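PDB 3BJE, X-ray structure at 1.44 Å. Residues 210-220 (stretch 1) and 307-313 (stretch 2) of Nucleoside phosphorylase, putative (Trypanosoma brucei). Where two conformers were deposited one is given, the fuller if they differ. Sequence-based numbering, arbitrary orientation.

Stretch 1 210-220: MAHPNITKSIC
Stretch 2, residues 307-313: YQAGAAC

Stretch 1 leads through an extended segment into a helix spanning 213-220, and stretch 2 runs as a strand from 308 to 313; both elements continue later in the chain. Their axes approach to 7.0 Å, and their N-to-C directions differ by 43° (signed crossing angle -43°), so helix and strand run in broadly the same sense. The CA register places Ala211 against Gly310 at 4.4 Å, His212 against Gln308 at 5.4 Å and Ile219 against Ala312 at 7.9 Å. Together the stretches bury 401 Å².

Met210 is extended (phi/psi -155/140, chi1 t, chi2 t, chi3 p), and its CA-to-CB bond points away from the strand. Ala211 (-64/149) brings the backbones together: its CA lies 3.3 Å from Ala309 O, and its CB lies 3.7 Å from Gly310 CA. This close fit suits a glycine, since an ideal CB on Gly310 would fall 3.3 Å from Ala211 CB and 2.6 Å from Ile215 CG2, the latter a clash. Gly310 itself is extended at -168/-166.

His212 (-65/133) anchors the junction. Its N donates to Ala309 O at 2.8 Å with an N-H...O angle of 160°, a well-aligned backbone bond. As the N-cap residue, with chi1 t and chi2 -75°, it turns its ring so that ND1 accepts from Asn214 N at 3.0 Å, satisfying an amide at the start of the helix. The ring also receives Gln308 over one face: Gln308 CG sits 3.9 Å from the His212 ring centroid, 15° off the normal, a CH-pi contact. Gln308 has chi1 m, chi2 t and chi3 -13°. A water accepts from Gln308 NE2 at 3.0 Å and has a weak hydrogen bond with His212 NE2 at 3.3 Å.

Pro213 (-54/-34, C-gamma exo) begins the helix and points away from the strand. Asn214 (chi1 t, chi2 48°) points toward it, and its ND2 donates to Gln308 OE1 at 2.8 Å with an angle of 166°, joining two side-chain amides through complementary donor and acceptor atoms.

Helical phi/psi values near -60/-45 carry the chain onward, with Thr216 N bonded to His212 O at 3.1 Å and Ile219 N to Ile215 O at 3.0 Å. Ile215 (chi1 m, chi2 m) points toward the strand, placing CG1 3.9 Å from Ala309 N and 4.0 Å from Gln308 CB, while CG2 reaches Gly310 CA at 3.7 Å. Its branches thus cover successive strand residues.

Thr216 and Lys217 (chi1 m and t) make no contact with the strand. Ser218 (chi1 m) instead bonds back along the helix, OG donating to Asn214 O at 2.7 Å. One turn beyond Ile215, Ile219 (chi1 m, chi2 t) again points toward the strand: its CG2 meets Ala312 CB at 4.3 Å, an apolar contact, and its CD1 lies 4.2 Å from Ala311 O. Cys220 (chi1 m) is out of reach.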

# COMPACT_ATOMS: atom_id res chain seq x y z
N MET A 210 -12.26 -1.16 -15.72
CA MET A 210 -12.37 -2.36 -16.52
C MET A 210 -11.00 -2.65 -17.12
O MET A 210 -10.29 -1.74 -17.54
CB MET A 210 -13.40 -2.17 -17.63
CG MET A 210 -13.80 -3.46 -18.34
SD MET A 210 -14.90 -3.22 -19.76
CE MET A 210 -13.87 -2.25 -20.84
N ALA A 211 -10.64 -3.93 -17.16
CA ALA A 211 -9.48 -4.38 -17.93
C ALA A 211 -9.75 -4.14 -19.40
O ALA A 211 -10.90 -4.20 -19.86
CB ALA A 211 -9.23 -5.87 -17.68
N HIS A 212 -8.69 -3.88 -20.15
CA HIS A 212 -8.82 -3.68 -21.60
C HIS A 212 -9.30 -4.99 -22.20
O HIS A 212 -8.76 -6.05 -21.86
CB HIS A 212 -7.49 -3.27 -22.21
CG HIS A 212 -7.62 -2.76 -23.61
ND1 HIS A 212 -7.83 -3.60 -24.69
CD2 HIS A 212 -7.59 -1.51 -24.11
CE1 HIS A 212 -7.91 -2.88 -25.79
NE2 HIS A 212 -7.77 -1.60 -25.46
N PRO A 213 -10.33 -4.93 -23.08
CA PRO A 213 -10.88 -6.15 -23.67
C PRO A 213 -9.85 -7.03 -24.36
O PRO A 213 -9.96 -8.25 -24.32
CB PRO A 213 -11.90 -5.61 -24.69
CG PRO A 213 -12.30 -4.28 -24.14
CD PRO A 213 -11.06 -3.73 -23.51
N ASN A 214 -8.84 -6.41 -24.96
CA ASN A 214 -7.77 -7.15 -25.62
C ASN A 214 -6.96 -7.98 -24.63
O ASN A 214 -6.53 -9.09 -24.94
CB ASN A 214 -6.84 -6.20 -26.38
CG ASN A 214 -5.80 -6.93 -27.19
OD1 ASN A 214 -6.11 -7.87 -27.92
ND2 ASN A 214 -4.55 -6.49 -27.08
N ILE A 215 -6.76 -7.44 -23.43
CA ILE A 215 -6.04 -8.16 -22.40
C ILE A 215 -6.88 -9.32 -21.86
O ILE A 215 -6.38 -10.44 -21.77
CB ILE A 215 -5.63 -7.23 -21.26
CG1 ILE A 215 -4.65 -6.17 -21.78
CG2 ILE A 215 -5.03 -8.02 -20.11
CD1 ILE A 215 -3.29 -6.73 -22.23
N THR A 216 -8.14 -9.06 -21.52
CA THR A 216 -9.02 -10.11 -21.00
C THR A 216 -9.13 -11.23 -22.03
O THR A 216 -9.01 -12.40 -21.67
CB THR A 216 -10.43 -9.58 -20.68
OG1 THR A 216 -10.34 -8.51 -19.72
CG2 THR A 216 -11.30 -10.66 -20.08
N LYS A 217 -9.33 -10.88 -23.29
CA LYS A 217 -9.48 -11.86 -24.38
C LYS A 217 -8.22 -12.70 -24.52
O LYS A 217 -8.29 -13.92 -24.64
CB LYS A 217 -9.79 -11.17 -25.71
CG LYS A 217 -10.13 -12.11 -26.87
CD LYS A 217 -10.03 -11.38 -28.21
CE LYS A 217 -10.56 -12.23 -29.36
NZ LYS A 217 -10.42 -11.57 -30.69
N SER A 218 -7.06 -12.04 -24.50
CA SER A 218 -5.77 -12.71 -24.62
C SER A 218 -5.54 -13.72 -23.49
O SER A 218 -5.12 -14.85 -23.73
CB SER A 218 -4.63 -11.69 -24.67
OG SER A 218 -4.70 -10.89 -25.84
N ILE A 219 -5.83 -13.30 -22.26
CA ILE A 219 -5.70 -14.19 -21.09
C ILE A 219 -6.58 -15.45 -21.24
O ILE A 219 -6.10 -16.58 -21.10
CB ILE A 219 -6.00 -13.47 -19.78
CG1 ILE A 219 -4.95 -12.38 -19.51
CG2 ILE A 219 -6.02 -14.48 -18.62
CD1 ILE A 219 -5.34 -11.37 -18.42
N CYS A 220 -7.85 -15.25 -21.58
CA CYS A 220 -8.80 -16.35 -21.74
C CYS A 220 -8.38 -17.31 -22.84
O CYS A 220 -8.44 -18.53 -22.67
CB CYS A 220 -10.21 -15.83 -22.02
SG CYS A 220 -10.87 -14.91 -20.61
N TYR A 307 -2.85 2.91 -21.78
CA TYR A 307 -2.12 1.66 -21.79
C TYR A 307 -3.11 0.51 -21.60
O TYR A 307 -4.09 0.66 -20.85
CB TYR A 307 -1.10 1.60 -20.66
CG TYR A 307 -0.02 2.67 -20.64
CD1 TYR A 307 0.17 3.55 -21.70
CD2 TYR A 307 0.86 2.77 -19.56
CE1 TYR A 307 1.18 4.51 -21.68
CE2 TYR A 307 1.87 3.75 -19.52
CZ TYR A 307 2.02 4.62 -20.58
OH TYR A 307 3.02 5.58 -20.56
N GLN A 308 -2.88 -0.62 -22.26
CA GLN A 308 -3.76 -1.78 -22.15
C GLN A 308 -3.36 -2.56 -20.91
O GLN A 308 -2.21 -2.97 -20.79
CB GLN A 308 -3.63 -2.67 -23.37
CG GLN A 308 -3.85 -1.94 -24.68
CD GLN A 308 -4.10 -2.89 -25.84
OE1 GLN A 308 -3.87 -4.10 -25.73
NE2 GLN A 308 -4.61 -2.35 -26.94
N ALA A 309 -4.31 -2.76 -19.99
CA ALA A 309 -4.00 -3.44 -18.75
C ALA A 309 -5.10 -4.42 -18.36
O ALA A 309 -6.25 -4.30 -18.78
CB ALA A 309 -3.75 -2.45 -17.62
N GLY A 310 -4.71 -5.39 -17.53
CA GLY A 310 -5.66 -6.29 -16.90
C GLY A 310 -5.00 -7.09 -15.79
O GLY A 310 -3.91 -6.79 -15.34
N ALA A 311 -5.68 -8.14 -15.35
CA ALA A 311 -5.22 -8.87 -14.18
C ALA A 311 -5.82 -10.27 -14.17
O ALA A 311 -6.93 -10.50 -14.67
CB ALA A 311 -5.64 -8.12 -12.89
N ALA A 312 -5.07 -11.20 -13.59
CA ALA A 312 -5.55 -12.55 -13.37
C ALA A 312 -4.90 -13.00 -12.08
O ALA A 312 -3.71 -12.82 -11.92
CB ALA A 312 -5.17 -13.48 -14.52
N CYS A 313 -5.68 -13.58 -11.17
CA CYS A 313 -5.15 -13.93 -9.86
C CYS A 313 -5.57 -15.32 -9.45
O CYS A 313 -6.71 -15.68 -9.63
CB CYS A 313 -5.66 -12.94 -8.81
SG CYS A 313 -5.22 -11.21 -9.10
O HOH W 1 -5.79 0.43 -27.16